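Local coordinates for kappa-carrageenase (PDB 5OCQ), which cleaves the (1->4)-beta linkages between D-galactose 4-sulfate and 3,6-anhydro-D-galactose within kappa-carrageenan chains, as a family 16 glycoside hydrolase, at residues Ser65-Phe70 with Val79-Leu84. The protein carries 1 engineered substitution. Residues are numbered along the deposited sequence; the frame is centred on the assembly and turned at random.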
loop_
_atom_site.group_PDB
_atom_site.type_symbol
_atom_site.label_atom_id
_atom_site.label_comp_id
_atom_site.label_asym_id
_atom_site.label_seq_id
_atom_site.Cartn_x
_atom_site.Cartn_y
_atom_site.Cartn_z
ATOM N N SER A 65 -15.298 -17.388 5.113
ATOM C CA SER A 65 -16.533 -16.680 5.321
ATOM C C SER A 65 -16.607 -16.124 6.766
ATOM O O SER A 65 -16.252 -16.863 7.732
ATOM C CB SER A 65 -17.717 -17.625 5.113
ATOM O OG SER A 65 -17.793 -18.055 3.746
ATOM N N HIS A 66 -17.036 -14.873 6.892
ATOM C CA HIS A 66 -17.131 -14.239 8.241
ATOM C C HIS A 66 -18.067 -13.051 8.071
ATOM O O HIS A 66 -18.634 -12.865 6.995
ATOM C CB HIS A 66 -15.720 -13.906 8.728
ATOM C CG HIS A 66 -15.091 -12.806 7.963
ATOM N ND1 HIS A 66 -14.514 -12.967 6.739
ATOM C CD2 HIS A 66 -14.928 -11.486 8.285
ATOM C CE1 HIS A 66 -14.000 -11.815 6.326
ATOM N NE2 HIS A 66 -14.239 -10.910 7.245
ATOM N N GLN A 67 -18.255 -12.273 9.103
ATOM C CA GLN A 67 -18.975 -11.060 9.022
ATOM C C GLN A 67 -18.367 -10.010 9.948
ATOM O O GLN A 67 -17.638 -10.389 10.871
ATOM C CB GLN A 67 -20.467 -11.269 9.416
ATOM C CG GLN A 67 -20.665 -11.610 10.899
ATOM C CD GLN A 67 -22.003 -12.271 11.198
ATOM O OE1 GLN A 67 -22.299 -13.283 10.600
ATOM N NE2 GLN A 67 -22.890 -11.597 11.936
ATOM N N ARG A 68 -18.579 -8.748 9.623
ATOM C CA ARG A 68 -18.186 -7.639 10.478
ATOM C C ARG A 68 -19.002 -6.401 10.095
ATOM O O ARG A 68 -19.756 -6.414 9.093
ATOM C CB ARG A 68 -16.661 -7.416 10.303
ATOM C CG ARG A 68 -16.220 -6.930 8.886
ATOM C CD ARG A 68 -14.856 -6.240 8.899
ATOM N NE ARG A 68 -14.258 -5.994 7.572
ATOM C CZ ARG A 68 -14.487 -4.952 6.799
ATOM N NH1 ARG A 68 -15.425 -4.074 7.080
ATOM N NH2 ARG A 68 -13.927 -4.825 5.613
ATOM N N THR A 69 -18.828 -5.314 10.841
ATOM C CA THR A 69 -19.472 -4.100 10.452
ATOM C C THR A 69 -18.779 -3.486 9.225
ATOM O O THR A 69 -17.560 -3.451 9.161
ATOM C CB THR A 69 -19.485 -3.150 11.687
ATOM O OG1 THR A 69 -20.362 -3.729 12.710
ATOM C CG2 THR A 69 -20.119 -1.848 11.292
ATOM N N PHE A 70 -19.543 -3.019 8.230
ATOM C CA PHE A 70 -18.997 -2.637 6.890
ATOM C C PHE A 70 -19.497 -1.214 6.532
ATOM O O PHE A 70 -20.698 -0.928 6.692
ATOM C CB PHE A 70 -19.486 -3.646 5.873
ATOM C CG PHE A 70 -19.156 -3.331 4.411
ATOM C CD1 PHE A 70 -17.929 -3.633 3.902
ATOM C CD2 PHE A 70 -20.151 -2.803 3.590
ATOM C CE1 PHE A 70 -17.621 -3.388 2.577
ATOM C CE2 PHE A 70 -19.858 -2.533 2.213
ATOM C CZ PHE A 70 -18.573 -2.810 1.747
ATOM N N VAL A 79 -23.094 -0.836 8.097
ATOM C CA VAL A 79 -23.955 -1.932 8.041
ATOM C C VAL A 79 -23.444 -3.007 8.981
ATOM O O VAL A 79 -22.365 -3.547 8.721
ATOM C CB VAL A 79 -24.138 -2.491 6.623
ATOM C CG1 VAL A 79 -25.163 -3.598 6.674
ATOM C CG2 VAL A 79 -24.593 -1.378 5.714
ATOM N N ALA A 80 -24.200 -3.337 10.026
ATOM C CA ALA A 80 -23.768 -4.410 10.967
ATOM C C ALA A 80 -23.908 -5.803 10.370
ATOM O O ALA A 80 -24.784 -6.038 9.480
ATOM C CB ALA A 80 -24.513 -4.294 12.230
ATOM N N ASN A 81 -23.097 -6.746 10.841
ATOM C CA ASN A 81 -23.229 -8.156 10.443
ATOM C C ASN A 81 -23.170 -8.388 8.938
ATOM O O ASN A 81 -23.954 -9.179 8.421
ATOM C CB ASN A 81 -24.501 -8.760 11.069
ATOM C CG ASN A 81 -24.481 -8.705 12.595
ATOM O OD1 ASN A 81 -23.499 -9.086 13.210
ATOM N ND2 ASN A 81 -25.550 -8.197 13.205
ATOM N N TYR A 82 -22.294 -7.675 8.283
ATOM C CA TYR A 82 -22.191 -7.722 6.785
ATOM C C TYR A 82 -21.338 -8.919 6.416
ATOM O O TYR A 82 -20.211 -9.098 6.868
ATOM C CB TYR A 82 -21.635 -6.440 6.323
ATOM C CG TYR A 82 -21.711 -6.177 4.837
ATOM C CD1 TYR A 82 -22.800 -5.549 4.305
ATOM C CD2 TYR A 82 -20.688 -6.545 3.994
ATOM C CE1 TYR A 82 -22.855 -5.282 2.913
ATOM C CE2 TYR A 82 -20.768 -6.377 2.616
ATOM C CZ TYR A 82 -21.862 -5.753 2.103
ATOM O OH TYR A 82 -21.857 -5.470 0.725
ATOM N N PRO A 83 -21.832 -9.819 5.565
ATOM C CA PRO A 83 -21.067 -11.020 5.200
ATOM C C PRO A 83 -19.941 -10.694 4.242
ATOM O O PRO A 83 -20.146 -9.921 3.250
ATOM C CB PRO A 83 -22.089 -11.987 4.559
ATOM C CG PRO A 83 -23.206 -11.123 4.271
ATOM C CD PRO A 83 -23.229 -9.847 5.051
ATOM N N LEU A 84 -18.775 -11.230 4.558
ATOM C CA LEU A 84 -17.590 -11.150 3.715
ATOM C C LEU A 84 -16.949 -12.488 3.527
ATOM O O LEU A 84 -17.275 -13.429 4.259
ATOM C CB LEU A 84 -16.596 -10.101 4.304
ATOM C CG LEU A 84 -17.118 -8.661 4.397
ATOM C CD1 LEU A 84 -15.986 -7.851 5.065
ATOM C CD2 LEU A 84 -17.304 -8.053 3.035
HETATM O O HOH W 1 -21.071 -6.536 12.800
#
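Phe-70 and Tyr-82 lay their rings face to face in an offset stack, centroids 4.1 Å apart and planes 12° from parallel, on the packed side of an antiparallel hairpin. Both CB atoms leave the face that also carries His-66, Arg-68 and Leu-84, and CG anti to the backbone N in each lets the flat rings overlap and exclude water. Leu-84 puts CD2 at the edge of the Tyr-82 ring, in its plane, and CD1 3.6 Å from NE of Arg-68. This apolar methyl can cover a guanidinium face because the N-H groups point outward in the plane, NH1 hydrogen-bonding Thr-69 O and NE hydrogen-bonding Ser-44 OG. A serine in place of Tyr-82 would probably leave one face of the Phe-70 ring without its aromatic cover and open a gap beside Leu-84.

The solvent side is polar and thinly packed. Gln-67, exposed beside Pro-83, has the length to reach the corner, where NE2 donates to Asn-81 OD1 at 2.9 Å, a bent bond (138°) arriving above the carbonyl plane. A water joins Thr-69 OG1 to Asn-81 N. Asparagine suits this corner because it tolerates the left-handed backbone (phi 56°) that accompanies a beta bulge between the Arg-68/Tyr-82 and Phe-70/Val-79 pairs.

The hairpin is built from strands 56-72 and 77-97 of the GH16 catalytic jelly roll. Arg-68 lies about 9 Å, side chain to sugar, from a bound 4-sulfated galactose, and strand 246-249 packs on the aromatic face through Gln-246 and Pro-249.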